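Local coordinates for protein nitrite oxidoreductase subunit A (Kuenenia stuttgartiensis, PDB 7B04) that belongs to the molybdopterin oxidoreductase family and holds a molybdenum atom, two MD1 molecules and an iron-sulfur cluster, at residues 621-626 / 641-646; 215-220 / 260-265; 346-351 / 505-510. All coordinates share one frame; numbering follows the deposited sequence.

Contact 1: 621-626 / 641-646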
loop_
_atom_site.group_PDB
_atom_site.type_symbol
_atom_site.label_atom_id
_atom_site.label_comp_id
_atom_site.label_asym_id
_atom_site.label_seq_id
_atom_site.Cartn_x
_atom_site.Cartn_y
_atom_site.Cartn_z
ATOM N N GLU B 621 -32.278 7.617 -0.677
ATOM C CA GLU B 621 -32.814 8.846 -1.264
ATOM C C GLU B 621 -33.886 9.491 -0.383
ATOM O O GLU B 621 -34.897 9.995 -0.873
ATOM C CB GLU B 621 -33.350 8.572 -2.668
ATOM C CG GLU B 621 -33.447 9.801 -3.527
ATOM C CD GLU B 621 -32.897 9.569 -4.903
ATOM O OE1 GLU B 621 -31.875 10.198 -5.215
ATOM O OE2 GLU B 621 -33.471 8.759 -5.660
ATOM N N ARG B 622 -33.670 9.471 0.931
ATOM C CA ARG B 622 -34.596 10.082 1.878
ATOM C C ARG B 622 -33.830 10.882 2.923
ATOM O O ARG B 622 -32.728 10.479 3.324
ATOM C CB ARG B 622 -35.477 9.031 2.569
ATOM C CG ARG B 622 -36.258 8.143 1.604
ATOM C CD ARG B 622 -37.328 8.929 0.857
ATOM N NE ARG B 622 -38.180 8.067 0.041
ATOM C CZ ARG B 622 -37.948 7.772 -1.235
ATOM N NH1 ARG B 622 -36.887 8.275 -1.855
ATOM N NH2 ARG B 622 -38.779 6.977 -1.894
ATOM N N PRO B 623 -34.367 12.012 3.374
ATOM C CA PRO B 623 -33.791 12.708 4.529
ATOM C C PRO B 623 -34.148 11.972 5.817
ATOM O O PRO B 623 -34.871 10.978 5.812
ATOM C CB PRO B 623 -34.451 14.092 4.478
ATOM C CG PRO B 623 -35.036 14.203 3.097
ATOM C CD PRO B 623 -35.427 12.806 2.737
ATOM N N LEU B 624 -33.632 12.484 6.934
ATOM C CA LEU B 624 -33.940 11.900 8.237
ATOM C C LEU B 624 -35.329 12.363 8.642
ATOM O O LEU B 624 -35.518 13.442 9.204
ATOM C CB LEU B 624 -32.898 12.285 9.280
ATOM C CG LEU B 624 -33.201 11.924 10.742
ATOM C CD1 LEU B 624 -33.505 10.446 10.912
ATOM C CD2 LEU B 624 -32.045 12.329 11.638
ATOM N N ILE B 625 -36.317 11.532 8.338
ATOM C CA ILE B 625 -37.695 11.755 8.745
ATOM C C ILE B 625 -38.123 10.538 9.543
ATOM O O ILE B 625 -38.076 9.409 9.032
ATOM C CB ILE B 625 -38.629 11.961 7.543
ATOM C CG1 ILE B 625 -38.072 13.014 6.583
ATOM C CG2 ILE B 625 -40.025 12.349 8.023
ATOM C CD1 ILE B 625 -38.686 12.946 5.207
ATOM N N VAL B 626 -38.543 10.757 10.783
ATOM C CA VAL B 626 -38.969 9.673 11.652
ATOM C C VAL B 626 -40.377 10.020 12.111
ATOM O O VAL B 626 -40.686 11.185 12.403
ATOM C CB VAL B 626 -38.018 9.425 12.845
ATOM C CG1 VAL B 626 -38.026 10.590 13.810
ATOM C CG2 VAL B 626 -38.408 8.147 13.561
ATOM N N HIS B 641 -29.890 21.733 4.458
ATOM C CA HIS B 641 -29.346 20.436 4.079
ATOM C C HIS B 641 -30.274 19.643 3.161
ATOM O O HIS B 641 -29.978 18.481 2.866
ATOM C CB HIS B 641 -29.076 19.589 5.330
ATOM C CG HIS B 641 -28.150 20.219 6.325
ATOM N ND1 HIS B 641 -26.861 19.776 6.524
ATOM C CD2 HIS B 641 -28.332 21.244 7.191
ATOM C CE1 HIS B 641 -26.285 20.505 7.464
ATOM N NE2 HIS B 641 -27.157 21.406 7.883
ATOM N N MET B 642 -31.372 20.233 2.700
ATOM C CA MET B 642 -32.417 19.436 2.058
ATOM C C MET B 642 -31.959 18.955 0.685
ATOM O O MET B 642 -31.524 19.767 -0.141
ATOM C CB MET B 642 -33.709 20.240 1.935
ATOM C CG MET B 642 -34.922 19.402 1.561
ATOM S SD MET B 642 -35.243 18.074 2.741
ATOM C CE MET B 642 -35.812 19.001 4.164
ATOM N N PRO B 643 -32.043 17.652 0.402
ATOM C CA PRO B 643 -31.680 17.147 -0.928
ATOM C C PRO B 643 -32.838 17.162 -1.912
ATOM O O PRO B 643 -33.954 17.571 -1.574
ATOM C CB PRO B 643 -31.230 15.714 -0.630
ATOM C CG PRO B 643 -32.108 15.313 0.513
ATOM C CD PRO B 643 -32.295 16.557 1.354
ATOM N N SER B 644 -32.576 16.714 -3.131
ATOM C CA SER B 644 -33.558 16.598 -4.196
ATOM C C SER B 644 -33.442 15.216 -4.818
ATOM O O SER B 644 -32.408 14.555 -4.687
ATOM C CB SER B 644 -33.351 17.685 -5.265
ATOM O OG SER B 644 -32.130 17.500 -5.958
ATOM N N PRO B 645 -34.495 14.741 -5.486
ATOM C CA PRO B 645 -34.428 13.417 -6.120
ATOM C C PRO B 645 -33.314 13.332 -7.154
ATOM O O PRO B 645 -33.041 14.289 -7.880
ATOM C CB PRO B 645 -35.808 13.268 -6.773
ATOM C CG PRO B 645 -36.696 14.160 -5.979
ATOM C CD PRO B 645 -35.843 15.331 -5.589
ATOM N N THR B 646 -32.661 12.171 -7.208
ATOM C CA THR B 646 -31.620 11.905 -8.194
ATOM C C THR B 646 -32.227 11.107 -9.337
ATOM O O THR B 646 -32.729 9.997 -9.130
ATOM C CB THR B 646 -30.441 11.137 -7.592
ATOM O OG1 THR B 646 -29.961 11.817 -6.426
ATOM C CG2 THR B 646 -29.314 11.001 -8.606
#
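E621 OE1 is gripped twice by one residue. T646 N donates to E621 OE1 at 2.9 Å, coming from above the carboxylate plane with an N-H...O angle of 137°, and T646 OG1 adds a weak hydrogen bond to E621 OE1 at 2.8 Å. A glutamate suits this place because its side chain spans from one loop to the next: CG lies anti to the backbone N (chi1 -159°), and a bend at chi2 brings CD over to T646. OE2 is satisfied by Y206 OH, while T646 OG1 also bonds K223 NZ. Further along, the chain runs in the opposite direction to its partner, as expected of loops that lead into and out of the 625-627/633-635 hairpin. Here P623 CG packs on M642 SD at 3.9 Å and on P643 CD at 4.0 Å; the rigid proline rings and the flexible thioether make a compact apolar patch beside helix 208-213. Since the carboxylate is buried among N-H and hydroxyl partners, with the K223 ammonium close to the same threonine, the surroundings would be expected to stabilise its negative charge.

Contact 2: 215-220 / 260-265; sequences QGAGTR and QALGGR
T219 OG1 donates a hydrogen bond to L262 O (2.6 Å), pinning together two loops that each lead into a strand of one mixed sheet. Segment 215-220 enters strand 222-226 and segment 260-265 enters its parallel neighbour 265-266, with helix 238-254 between them in sequence, so the contact sits at the start of both strands of a beta-alpha-beta crossover. The threonine hydroxyl stands between the backbone N and the carbonyl carbon (chi1 54°), and from there it meets the L262 carbonyl somewhat out of its plane. A small beta-branched alcohol serves well: its oxygen reaches a backbone acceptor without a long side chain.

L262 is the apolar knob of its loop. A217 CB points at it, although the modelled methyl separation is too short to be trusted, and the other branch runs under R220, with L262 CD2 3.8 Å from R220 CZ and L262 CG over one guanidinium face. In R220, CG lies anti to the carbonyl carbon (chi1 -81°) and the chain bends at chi2 before the guanidinium comes to lie over L262. Its NH2 bonds Q215 OE1 at 3.1 Å and also R213 O at the end of the preceding helix, so the arginine ties its own loop together while its flat face covers the leucine. Q215 leaves the helix with positive phi, and G216 follows with backbone angles that would jam a CB against the Q215 carbonyl.

R265 passes R220 with its aliphatic part, and its guanidinium goes elsewhere, NH1 to D611 O and NE to L610 O. The like-charged R220 NE and R265 NE stay 5.4 Å apart, and R265 CD rests 3.9 Å from R220 O.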
loop_
_atom_site.group_PDB
_atom_site.type_symbol
_atom_site.label_atom_id
_atom_site.label_comp_id
_atom_site.label_asym_id
_atom_site.label_seq_id
_atom_site.Cartn_x
_atom_site.Cartn_y
_atom_site.Cartn_z
ATOM N N GLN B 215 -37.823 23.387 -6.597
ATOM C CA GLN B 215 -38.333 24.706 -6.968
ATOM C C GLN B 215 -38.788 24.736 -8.416
ATOM O O GLN B 215 -38.654 25.744 -9.113
ATOM C CB GLN B 215 -37.287 25.795 -6.740
ATOM C CG GLN B 215 -37.497 26.600 -5.485
ATOM C CD GLN B 215 -36.349 27.531 -5.186
ATOM O OE1 GLN B 215 -35.220 27.099 -4.953
ATOM N NE2 GLN B 215 -36.630 28.829 -5.204
ATOM N N GLY B 216 -39.340 23.635 -8.880
ATOM C CA GLY B 216 -39.778 23.613 -10.243
ATOM C C GLY B 216 -38.688 23.323 -11.248
ATOM O O GLY B 216 -38.992 23.228 -12.442
ATOM N N ALA B 217 -37.414 23.359 -10.848
ATOM C CA ALA B 217 -36.331 23.027 -11.770
ATOM C C ALA B 217 -36.234 21.525 -11.957
ATOM O O ALA B 217 -36.074 20.786 -10.978
ATOM C CB ALA B 217 -34.983 23.542 -11.279
ATOM N N GLY B 218 -36.228 21.086 -13.214
ATOM C CA GLY B 218 -36.015 19.677 -13.486
ATOM C C GLY B 218 -34.551 19.336 -13.359
ATOM O O GLY B 218 -34.183 18.230 -12.962
ATOM N N THR B 219 -33.699 20.290 -13.703
ATOM C CA THR B 219 -32.260 20.112 -13.629
ATOM C C THR B 219 -31.764 19.849 -12.217
ATOM O O THR B 219 -30.638 19.362 -12.053
ATOM C CB THR B 219 -31.574 21.342 -14.193
ATOM O OG1 THR B 219 -32.070 22.509 -13.517
ATOM C CG2 THR B 219 -31.890 21.481 -15.672
ATOM N N ARG B 220 -32.572 20.133 -11.198
ATOM C CA ARG B 220 -32.126 19.824 -9.841
ATOM C C ARG B 220 -32.177 18.332 -9.542
ATOM O O ARG B 220 -31.724 17.910 -8.471
ATOM C CB ARG B 220 -32.927 20.620 -8.814
ATOM C CG ARG B 220 -32.374 22.038 -8.688
ATOM C CD ARG B 220 -32.423 22.607 -7.284
ATOM N NE ARG B 220 -31.879 23.965 -7.264
ATOM C CZ ARG B 220 -32.319 24.952 -6.489
ATOM N NH1 ARG B 220 -31.748 26.146 -6.559
ATOM N NH2 ARG B 220 -33.328 24.757 -5.648
ATOM N N GLN B 260 -33.986 33.377 -12.775
ATOM C CA GLN B 260 -34.885 32.339 -12.218
ATOM C C GLN B 260 -34.465 30.941 -12.659
ATOM O O GLN B 260 -35.126 29.998 -12.265
ATOM C CB GLN B 260 -36.338 32.649 -12.567
ATOM C CG GLN B 260 -36.747 34.068 -12.216
ATOM C CD GLN B 260 -36.961 34.862 -13.473
ATOM O OE1 GLN B 260 -37.681 34.450 -14.377
ATOM N NE2 GLN B 260 -36.304 36.002 -13.545
ATOM N N ALA B 261 -33.380 30.847 -13.422
ATOM C CA ALA B 261 -32.837 29.582 -13.960
ATOM C C ALA B 261 -31.906 28.919 -12.950
ATOM O O ALA B 261 -31.070 29.609 -12.412
ATOM C CB ALA B 261 -32.107 29.880 -15.232
ATOM N N LEU B 262 -32.075 27.613 -12.730
ATOM C CA LEU B 262 -31.232 26.832 -11.797
ATOM C C LEU B 262 -30.671 25.602 -12.503
ATOM O O LEU B 262 -31.391 24.971 -13.233
ATOM C CB LEU B 262 -32.056 26.408 -10.591
ATOM C CG LEU B 262 -33.265 27.269 -10.311
ATOM C CD1 LEU B 262 -34.517 26.451 -10.491
ATOM C CD2 LEU B 262 -33.191 27.798 -8.904
ATOM N N GLY B 263 -29.437 25.253 -12.192
ATOM C CA GLY B 263 -28.745 24.164 -12.843
ATOM C C GLY B 263 -28.593 22.945 -11.962
ATOM O O GLY B 263 -29.368 22.710 -11.026
ATOM N N GLY B 264 -27.553 22.174 -12.251
ATOM C CA GLY B 264 -27.343 20.915 -11.582
ATOM C C GLY B 264 -26.936 21.122 -10.145
ATOM O O GLY B 264 -26.652 22.226 -9.692
ATOM N N ARG B 265 -26.986 20.041 -9.388
ATOM C CA ARG B 265 -26.606 20.069 -7.987
ATOM C C ARG B 265 -25.237 19.436 -7.783
ATOM O O ARG B 265 -24.990 18.302 -8.218
ATOM C CB ARG B 265 -27.658 19.374 -7.144
ATOM C CG ARG B 265 -28.785 20.323 -6.824
ATOM C CD ARG B 265 -29.677 19.767 -5.778
ATOM N NE ARG B 265 -29.240 20.192 -4.454
ATOM C CZ ARG B 265 -30.008 20.151 -3.372
ATOM N NH1 ARG B 265 -29.535 20.555 -2.199
ATOM N NH2 ARG B 265 -31.250 19.688 -3.461
#

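Contact 3: 346-351 / 505-510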
loop_
_atom_site.group_PDB
_atom_site.type_symbol
_atom_site.label_atom_id
_atom_site.label_comp_id
_atom_site.label_asym_id
_atom_site.label_seq_id
_atom_site.Cartn_x
_atom_site.Cartn_y
_atom_site.Cartn_z
ATOM N N TYR B 346 3.801 3.858 24.399
ATOM C CA TYR B 346 2.886 2.990 25.130
ATOM C C TYR B 346 1.559 2.958 24.385
ATOM O O TYR B 346 1.051 4.008 23.980
ATOM C CB TYR B 346 2.699 3.456 26.582
ATOM C CG TYR B 346 2.441 4.937 26.779
ATOM C CD1 TYR B 346 3.482 5.858 26.740
ATOM C CD2 TYR B 346 1.162 5.410 27.042
ATOM C CE1 TYR B 346 3.252 7.207 26.933
ATOM C CE2 TYR B 346 0.923 6.758 27.238
ATOM C CZ TYR B 346 1.970 7.650 27.185
ATOM O OH TYR B 346 1.732 8.992 27.379
ATOM N N TRP B 347 1.012 1.759 24.199
ATOM C CA TRP B 347 -0.225 1.561 23.454
ATOM C C TRP B 347 -1.397 1.411 24.414
ATOM O O TRP B 347 -1.346 0.593 25.339
ATOM C CB TRP B 347 -0.125 0.327 22.555
ATOM C CG TRP B 347 -1.437 -0.099 21.963
ATOM C CD1 TRP B 347 -2.260 0.651 21.174
ATOM C CD2 TRP B 347 -2.077 -1.373 22.113
ATOM N NE1 TRP B 347 -3.372 -0.077 20.822
ATOM C CE2 TRP B 347 -3.283 -1.323 21.386
ATOM C CE3 TRP B 347 -1.746 -2.551 22.789
ATOM C CZ2 TRP B 347 -4.160 -2.403 21.319
ATOM C CZ3 TRP B 347 -2.618 -3.624 22.719
ATOM C CH2 TRP B 347 -3.809 -3.542 21.989
ATOM N N ILE B 348 -2.444 2.198 24.190
ATOM C CA ILE B 348 -3.634 2.182 25.039
ATOM C C ILE B 348 -4.759 1.433 24.333
ATOM O O ILE B 348 -5.386 1.985 23.418
ATOM C CB ILE B 348 -4.078 3.608 25.403
ATOM C CG1 ILE B 348 -2.972 4.338 26.166
ATOM C CG2 ILE B 348 -5.359 3.575 26.226
ATOM C CD1 ILE B 348 -3.222 5.822 26.328
ATOM N N PRO B 349 -5.038 0.183 24.702
ATOM C CA PRO B 349 -6.226 -0.487 24.164
ATOM C C PRO B 349 -7.491 0.212 24.637
ATOM O O PRO B 349 -7.542 0.783 25.729
ATOM C CB PRO B 349 -6.126 -1.909 24.731
ATOM C CG PRO B 349 -4.688 -2.069 25.114
ATOM C CD PRO B 349 -4.243 -0.711 25.559
ATOM N N ILE B 350 -8.524 0.164 23.799
ATOM C CA ILE B 350 -9.785 0.828 24.103
ATOM C C ILE B 350 -10.910 0.082 23.402
ATOM O O ILE B 350 -10.704 -0.560 22.367
ATOM C CB ILE B 350 -9.751 2.320 23.693
ATOM C CG1 ILE B 350 -10.903 3.089 24.343
ATOM C CG2 ILE B 350 -9.785 2.467 22.180
ATOM C CD1 ILE B 350 -10.742 4.588 24.289
ATOM N N ARG B 351 -12.106 0.161 23.980
ATOM C CA ARG B 351 -13.294 -0.353 23.318
ATOM C C ARG B 351 -13.727 0.630 22.242
ATOM O O ARG B 351 -13.625 1.848 22.414
ATOM C CB ARG B 351 -14.418 -0.572 24.336
ATOM C CG ARG B 351 -15.685 -1.190 23.764
ATOM C CD ARG B 351 -16.619 -1.654 24.876
ATOM N NE ARG B 351 -17.128 -0.547 25.682
ATOM C CZ ARG B 351 -18.251 0.116 25.422
ATOM N NH1 ARG B 351 -18.635 1.108 26.214
ATOM N NH2 ARG B 351 -18.986 -0.210 24.368
ATOM N N LYS B 505 -5.967 1.627 33.531
ATOM C CA LYS B 505 -6.066 2.825 34.347
ATOM C C LYS B 505 -4.711 3.505 34.504
ATOM O O LYS B 505 -4.627 4.740 34.549
ATOM C CB LYS B 505 -6.653 2.477 35.732
ATOM C CG LYS B 505 -6.717 3.619 36.709
ATOM C CD LYS B 505 -7.366 3.158 38.001
ATOM C CE LYS B 505 -7.327 4.222 39.078
ATOM N NZ LYS B 505 -8.093 3.781 40.276
ATOM N N ASP B 506 -3.643 2.715 34.561
ATOM C CA ASP B 506 -2.300 3.275 34.655
ATOM C C ASP B 506 -1.959 4.091 33.415
ATOM O O ASP B 506 -1.310 5.138 33.511
ATOM C CB ASP B 506 -1.285 2.154 34.875
ATOM C CG ASP B 506 -1.750 1.157 35.920
ATOM O OD1 ASP B 506 -1.003 0.910 36.890
ATOM O OD2 ASP B 506 -2.874 0.630 35.775
ATOM N N LEU B 507 -2.384 3.625 32.236
ATOM C CA LEU B 507 -2.089 4.351 31.004
ATOM C C LEU B 507 -2.904 5.634 30.896
ATOM O O LEU B 507 -2.419 6.633 30.352
ATOM C CB LEU B 507 -2.349 3.461 29.787
ATOM C CG LEU B 507 -1.371 2.310 29.549
ATOM C CD1 LEU B 507 -1.880 1.401 28.446
ATOM C CD2 LEU B 507 0.007 2.844 29.208
ATOM N N ILE B 508 -4.136 5.628 31.410
ATOM C CA ILE B 508 -4.960 6.833 31.389
ATOM C C ILE B 508 -4.328 7.921 32.248
ATOM O O ILE B 508 -4.225 9.081 31.834
ATOM C CB ILE B 508 -6.394 6.508 31.845
ATOM C CG1 ILE B 508 -6.996 5.430 30.943
ATOM C CG2 ILE B 508 -7.256 7.758 31.828
ATOM C CD1 ILE B 508 -8.283 4.846 31.462
ATOM N N GLU B 509 -3.895 7.561 33.460
ATOM C CA GLU B 509 -3.211 8.525 34.311
ATOM C C GLU B 509 -1.835 8.865 33.755
ATOM O O GLU B 509 -1.338 9.977 33.968
ATOM C CB GLU B 509 -3.093 7.982 35.738
ATOM N N ARG B 510 -1.200 7.917 33.063
ATOM C CA ARG B 510 0.093 8.189 32.445
ATOM C C ARG B 510 -0.045 9.189 31.307
ATOM O O ARG B 510 0.776 10.103 31.173
ATOM C CB ARG B 510 0.710 6.884 31.941
ATOM C CG ARG B 510 2.130 6.999 31.427
ATOM C CD ARG B 510 2.635 5.635 30.985
ATOM N NE ARG B 510 4.012 5.674 30.504
ATOM C CZ ARG B 510 4.678 4.607 30.076
ATOM N NH1 ARG B 510 5.929 4.727 29.655
ATOM N NH2 ARG B 510 4.090 3.419 30.068
#
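L507 is the bump of helix 505-517, and its two methyl branches enter a hollow made by Y346, W347, I348 and P349. L507 CD2 takes one wall, 3.6 Å from Y346 CD2, meeting the ring obliquely. L507 CD1 takes the other: it lies 3.3 Å from W347 O, with I348 CG1 and P349 CD close by. The floor is supplied by I348, whose CG1 is 3.8 Å from L507 CB as the two side chains pass side by side, pointing opposite ways. A leucine fits because its fork fills both sides of the hollow at once, while the CG1 arm of I348 lies against its stem.

One turn on, R510 supplies a flat lid instead of a knob. Its chain is extended from CG to NE and carries R510 CD over the middle of the Y346 ring, 4.1 Å from the centroid and 4° off the normal, a CH-pi contact. The guanidinium continues toward the CB side of that ring as an off-centre cation-pi stack, planes 11° apart, with R510 CZ 4.3 Å from the centroid. R510 NH2 hydrogen-bonds T160 OG1 of subunit B.

Strand 346-347 is the outermost strand, within this chain, of a parallel five-stranded sheet ordered 3-2-1-4-5, as in Rossmann-like folds, and the helix leads into strand 521-525 of the same sheet. An antiparallel strand of subunit B pairs with Y346 and W347, extending the sheet into that subunit, and Y158 of subunit B packs on L507. W347 points away from the helix; P349 CG sits over one face of its indole, offset toward the rim, and its NE1 bonds T334 OG1.

Contacts 1 and 2 adjoin, with centres about 17 Å apart. S644 OG probably hydrogen-bonds R220 O (2.6 Å), and R265 NH1 probably does the same to M642 O (3.0 Å), so loop 641-646 is tied to both segments of contact 2. All three of 215-220, 260-265 and 641-646 lead toward neighbouring strands of the mixed sheet. Contact 3 lies apart, in the parallel sheet: its centre is about 41 Å from that of contact 1 and about 53 Å from that of contact 2, across the chain's centre from the latter. Of the three, contact 3 reaches a ligand pocket, where I350 touches an MD1, and it also meets subunit B.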